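Local structure of secreted effector protein sseI (Salmonella enterica subsp. enterica serovar Typhimurium, 4G29) at residues N33-P38 / S97-E102; H80-G85 / V93-A98. The protein is a secreted virulence effector whose papain-like catalytic domain probably acts as a cysteine-dependent hydrolase. All coordinates share one frame; numbering follows the deposited sequence.

In the fold
Both contacts are buried, but contact 2 sits close to the centre of the chain, where strands 78-87 and 90-95 form a hairpin, while contact 1 lies further out, where the end of helix 29-36 meets the loop that follows that hairpin. They share S97 and A98. Contact 1 is apolar across its interface, with a proline on an imidazole face; contact 2 is polar at one end, a histidine-carboxylate pair with a bridging water, and a plain antiparallel ladder at the other. The two join at H80: its ND1 and Q100 NE2 of contact 1 are 2.9 Å apart, probably a hydrogen bond, and F101 sets its ring edge-to-face with H80.

Contact 1 (N33-P38 / S97-E102); sequences NKIMNP and SAHQFE
H99 NE2 is hydrogen-bonded to the carbonyl oxygen of V96, which steadies the imidazole while P38 packs over one of its faces. The meeting belongs to the papain-like fold: the proline just past helix 29-36 rests on a short 3-10 segment in the loop after strand 90-95. P38 CG stands 3.8 Å from the centroid of the H99 ring, 23° off the ring normal, in a CH-pi contact displaced toward the rim. Its closest ring atom is CE1, with P38 CG and H99 CE1 3.5 Å apart. The H99 side chain crosses the proline at about a right angle. In H99 itself, CG sits between the backbone N and the carbonyl carbon (chi1 51°). I35 also lends a methyl, its CG2 lying 4.1 Å from H99 NE2; the I35 side chain also touches L22 and K26 of helix 18-26.

The 3-10 segment brings further contacts to the same proline. Within this turn Q100 N donates to S97 O at 3.0 Å, and P38 meets both S97 and Q100. The polar end of Q100 belongs elsewhere: NE2 bonds H80 ND1, and the side chain touches C42, two residues of a possible Cys-His-Asp triad. P38 CB finishes the packing, 3.9 Å from S97 CB and 4.0 Å from Q100 CB.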
loop_
_atom_site.group_PDB
_atom_site.type_symbol
_atom_site.label_atom_id
_atom_site.label_comp_id
_atom_site.label_asym_id
_atom_site.label_seq_id
_atom_site.Cartn_x
_atom_site.Cartn_y
_atom_site.Cartn_z
ATOM N N ASN A 33 12.350 13.646 -1.488
ATOM C CA ASN A 33 11.787 14.381 -0.344
ATOM C C ASN A 33 10.538 13.723 0.180
ATOM O O ASN A 33 10.317 13.697 1.384
ATOM C CB ASN A 33 11.475 15.811 -0.629
ATOM C CG ASN A 33 10.752 16.495 0.575
ATOM O OD1 ASN A 33 11.304 16.561 1.697
ATOM N ND2 ASN A 33 9.489 16.895 0.367
ATOM N N LYS A 34 9.757 13.099 -0.706
ATOM C CA LYS A 34 8.535 12.449 -0.272
ATOM C C LYS A 34 8.841 11.111 0.429
ATOM O O LYS A 34 8.145 10.701 1.338
ATOM C CB LYS A 34 7.620 12.264 -1.473
ATOM C CG LYS A 34 6.970 13.572 -1.915
ATOM C CD LYS A 34 6.012 13.385 -3.051
ATOM C CE LYS A 34 5.448 14.753 -3.481
ATOM N NZ LYS A 34 4.304 14.663 -4.487
ATOM N N ILE A 35 9.911 10.439 0.039
ATOM C CA ILE A 35 10.358 9.255 0.738
ATOM C C ILE A 35 10.967 9.639 2.089
ATOM O O ILE A 35 10.835 8.920 3.061
ATOM C CB ILE A 35 11.317 8.387 -0.144
ATOM C CG1 ILE A 35 10.541 7.831 -1.331
ATOM C CG2 ILE A 35 11.942 7.285 0.671
ATOM C CD1 ILE A 35 11.444 7.045 -2.334
HETATM N N MSE A 36 11.676 10.749 2.150
HETATM C CA MSE A 36 12.180 11.201 3.440
HETATM C C MSE A 36 11.074 11.612 4.392
HETATM O O MSE A 36 11.186 11.435 5.606
HETATM C CB MSE A 36 13.168 12.372 3.242
HETATM C CG MSE A 36 14.031 12.571 4.413
HETATM SE SE MSE A 36 15.376 13.941 4.213
HETATM C CE MSE A 36 16.053 13.315 2.540
ATOM N N ASN A 37 10.003 12.177 3.825
ATOM C CA ASN A 37 8.846 12.709 4.521
ATOM C C ASN A 37 7.537 12.196 3.953
ATOM O O ASN A 37 6.811 12.944 3.310
ATOM C CB ASN A 37 8.883 14.235 4.510
ATOM C CG ASN A 37 10.074 14.792 5.323
ATOM O OD1 ASN A 37 10.111 14.665 6.543
ATOM N ND2 ASN A 37 11.067 15.348 4.622
ATOM N N PRO A 38 7.210 10.929 4.268
ATOM C CA PRO A 38 6.145 10.192 3.559
ATOM C C PRO A 38 4.749 10.501 4.041
ATOM O O PRO A 38 3.806 10.125 3.354
ATOM C CB PRO A 38 6.491 8.738 3.887
ATOM C CG PRO A 38 7.199 8.785 5.137
ATOM C CD PRO A 38 8.040 10.005 5.039
ATOM N N SER A 97 6.026 4.699 0.419
ATOM C CA SER A 97 5.631 5.518 1.559
ATOM C C SER A 97 5.064 4.708 2.730
ATOM O O SER A 97 4.442 5.281 3.629
ATOM C CB SER A 97 4.666 6.603 1.140
ATOM O OG SER A 97 3.423 6.110 0.713
ATOM N N ALA A 98 5.311 3.397 2.754
ATOM C CA ALA A 98 4.779 2.496 3.799
ATOM C C ALA A 98 5.191 2.978 5.184
ATOM O O ALA A 98 4.453 2.876 6.168
ATOM C CB ALA A 98 5.314 1.013 3.569
ATOM N N HIS A 99 6.413 3.461 5.249
ATOM C CA HIS A 99 6.990 3.907 6.501
ATOM C C HIS A 99 6.345 5.134 7.094
ATOM O O HIS A 99 6.726 5.522 8.239
ATOM C CB HIS A 99 8.494 4.106 6.448
ATOM C CG HIS A 99 8.922 4.951 5.306
ATOM N ND1 HIS A 99 9.643 6.116 5.457
ATOM C CD2 HIS A 99 8.632 4.848 4.000
ATOM C CE1 HIS A 99 9.865 6.629 4.252
ATOM N NE2 HIS A 99 9.239 5.888 3.359
ATOM N N GLN A 100 5.357 5.709 6.408
ATOM C CA GLN A 100 4.510 6.712 7.067
ATOM C C GLN A 100 3.846 6.177 8.356
ATOM O O GLN A 100 3.458 6.956 9.199
ATOM C CB GLN A 100 3.489 7.341 6.141
ATOM C CG GLN A 100 2.313 6.485 5.784
ATOM C CD GLN A 100 1.099 7.249 5.292
ATOM O OE1 GLN A 100 0.831 8.371 5.736
ATOM N NE2 GLN A 100 0.278 6.591 4.457
ATOM N N PHE A 101 3.766 4.855 8.500
ATOM C CA PHE A 101 3.137 4.189 9.649
ATOM C C PHE A 101 4.096 3.772 10.766
ATOM O O PHE A 101 3.654 3.302 11.843
ATOM C CB PHE A 101 2.328 2.973 9.173
ATOM C CG PHE A 101 1.256 3.328 8.202
ATOM C CD1 PHE A 101 0.295 4.241 8.555
ATOM C CD2 PHE A 101 1.240 2.775 6.935
ATOM C CE1 PHE A 101 -0.688 4.632 7.687
ATOM C CE2 PHE A 101 0.262 3.122 6.037
ATOM C CZ PHE A 101 -0.700 4.051 6.394
ATOM N N GLU A 102 5.393 3.957 10.537
ATOM C CA GLU A 102 6.431 3.548 11.513
ATOM C C GLU A 102 6.151 4.013 12.929
ATOM O O GLU A 102 6.346 3.248 13.911
ATOM C CB GLU A 102 7.800 4.076 11.090
ATOM C CG GLU A 102 8.955 3.393 11.815
ATOM C CD GLU A 102 10.303 4.037 11.509
ATOM O OE1 GLU A 102 10.313 5.160 10.937
ATOM O OE2 GLU A 102 11.350 3.419 11.860
#

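Contact 2 (H80-G85 / V93-A98)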
loop_
_atom_site.group_PDB
_atom_site.type_symbol
_atom_site.label_atom_id
_atom_site.label_comp_id
_atom_site.label_asym_id
_atom_site.label_seq_id
_atom_site.Cartn_x
_atom_site.Cartn_y
_atom_site.Cartn_z
ATOM N N HIS A 80 -4.286 4.151 2.690
ATOM C CA HIS A 80 -2.956 4.043 2.151
ATOM C C HIS A 80 -3.073 3.565 0.689
ATOM O O HIS A 80 -4.105 3.032 0.276
ATOM C CB HIS A 80 -2.105 3.056 2.957
ATOM C CG HIS A 80 -0.641 3.100 2.631
ATOM N ND1 HIS A 80 0.123 4.241 2.756
ATOM C CD2 HIS A 80 0.198 2.135 2.174
ATOM C CE1 HIS A 80 1.362 3.972 2.391
ATOM N NE2 HIS A 80 1.429 2.703 2.013
ATOM N N PHE A 81 -2.028 3.819 -0.060
ATOM C CA PHE A 81 -1.972 3.499 -1.499
ATOM C C PHE A 81 -0.626 2.950 -1.911
ATOM O O PHE A 81 0.431 3.461 -1.511
ATOM C CB PHE A 81 -2.340 4.706 -2.364
ATOM C CG PHE A 81 -3.715 5.241 -2.065
ATOM C CD1 PHE A 81 -4.815 4.695 -2.667
ATOM C CD2 PHE A 81 -3.878 6.279 -1.187
ATOM C CE1 PHE A 81 -6.052 5.140 -2.370
ATOM C CE2 PHE A 81 -5.159 6.721 -0.903
ATOM C CZ PHE A 81 -6.207 6.146 -1.478
ATOM N N ALA A 82 -0.653 1.937 -2.759
ATOM C CA ALA A 82 0.569 1.391 -3.304
ATOM C C ALA A 82 0.330 1.129 -4.808
ATOM O O ALA A 82 -0.805 1.216 -5.265
ATOM C CB ALA A 82 0.980 0.075 -2.576
ATOM N N VAL A 83 1.361 0.719 -5.510
ATOM C CA VAL A 83 1.231 0.412 -6.958
ATOM C C VAL A 83 1.733 -1.007 -7.211
ATOM O O VAL A 83 2.762 -1.409 -6.665
ATOM C CB VAL A 83 1.958 1.468 -7.833
ATOM C CG1 VAL A 83 1.664 1.271 -9.302
ATOM C CG2 VAL A 83 1.584 2.928 -7.418
ATOM N N VAL A 84 0.980 -1.764 -8.002
ATOM C CA VAL A 84 1.262 -3.169 -8.267
ATOM C C VAL A 84 1.517 -3.340 -9.762
ATOM O O VAL A 84 0.840 -2.727 -10.618
ATOM C CB VAL A 84 0.042 -4.047 -7.927
ATOM C CG1 VAL A 84 0.435 -5.513 -7.898
ATOM C CG2 VAL A 84 -0.639 -3.584 -6.674
ATOM N N GLY A 85 2.482 -4.182 -10.101
ATOM C CA GLY A 85 2.743 -4.468 -11.511
ATOM C C GLY A 85 3.343 -5.842 -11.717
ATOM O O GLY A 85 3.984 -6.412 -10.823
ATOM N N VAL A 93 4.858 -5.108 -5.658
ATOM C CA VAL A 93 4.232 -3.951 -5.062
ATOM C C VAL A 93 5.342 -2.969 -4.725
ATOM O O VAL A 93 6.269 -3.301 -4.002
ATOM C CB VAL A 93 3.439 -4.293 -3.819
ATOM C CG1 VAL A 93 2.693 -3.059 -3.307
ATOM C CG2 VAL A 93 2.422 -5.426 -4.129
ATOM N N PHE A 94 5.246 -1.781 -5.307
ATOM C CA PHE A 94 6.040 -0.622 -4.917
ATOM C C PHE A 94 5.211 0.170 -3.908
ATOM O O PHE A 94 4.117 0.714 -4.224
ATOM C CB PHE A 94 6.376 0.220 -6.142
ATOM C CG PHE A 94 7.505 -0.303 -6.996
ATOM C CD1 PHE A 94 7.415 -1.515 -7.671
ATOM C CD2 PHE A 94 8.606 0.525 -7.263
ATOM C CE1 PHE A 94 8.466 -1.964 -8.519
ATOM C CE2 PHE A 94 9.593 0.131 -8.091
ATOM C CZ PHE A 94 9.560 -1.143 -8.714
ATOM N N ASP A 95 5.715 0.239 -2.686
ATOM C CA ASP A 95 5.037 0.936 -1.611
ATOM C C ASP A 95 6.070 1.773 -0.881
ATOM O O ASP A 95 6.474 1.464 0.246
ATOM C CB ASP A 95 4.363 -0.101 -0.694
ATOM C CG ASP A 95 3.519 0.511 0.429
ATOM O OD1 ASP A 95 3.430 1.741 0.525
ATOM O OD2 ASP A 95 2.950 -0.299 1.217
ATOM N N VAL A 96 6.509 2.815 -1.572
ATOM C CA VAL A 96 7.622 3.635 -1.134
ATOM C C VAL A 96 7.281 4.651 -0.017
ATOM O O VAL A 96 8.165 5.351 0.440
ATOM C CB VAL A 96 8.378 4.308 -2.306
ATOM C CG1 VAL A 96 8.803 3.272 -3.399
ATOM C CG2 VAL A 96 7.558 5.402 -2.973
ATOM N N SER A 97 6.026 4.699 0.419
ATOM C CA SER A 97 5.631 5.518 1.559
ATOM C C SER A 97 5.064 4.708 2.730
ATOM O O SER A 97 4.442 5.281 3.629
ATOM C CB SER A 97 4.666 6.603 1.140
ATOM O OG SER A 97 3.423 6.110 0.713
ATOM N N ALA A 98 5.311 3.397 2.754
ATOM C CA ALA A 98 4.779 2.496 3.799
ATOM C C ALA A 98 5.191 2.978 5.184
ATOM O O ALA A 98 4.453 2.876 6.168
ATOM C CB ALA A 98 5.314 1.013 3.569
HETATM O O HOH W 1 3.286 3.999 -1.015
#
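H80 and D95 reach toward each other tip to tip across a beta hairpin, their ring and carboxylate planes 42° apart. With C42 of helix 42-55, which touches H80, they fit the Cys-His-Asp triad of papain-like enzymes, though here the role is inferred from geometry. H80 NE2 donates to D95 OD1 at 2.7 Å, with a fairly straight N-H...O angle of 158°, meeting the oxygen on its syn side. Each side chain has CG anti to its own backbone N, so both CG atoms start out extended from that nitrogen. D95 OD2 has other partners, Y124 OH and W120 NE1 of helix 117-126, so the carboxylate is gripped through both oxygens and its rotation is fixed.

One water bridges D95 OD1, F81 O and S97 OG: it is hydrogen-bonded to all three, at 2.7 Å from D95 OD1, and S97 OG itself lies 3.4 Å from H80 CE1.

Further along, the strands run antiparallel. V83 and F94 make the hydrogen-bonded pair, V83 N to F94 O at 3.0 Å and F94 N to V83 O at 2.9 Å, and their side chains lie on the face covered by helix 42-55. V84 and V93 share the other face in a non-hydrogen-bonded pair. A82, whose CB points toward the other strand, touches V93 CG1 at 3.6 Å from that CB, which also lies 3.9 Å from D95 CB.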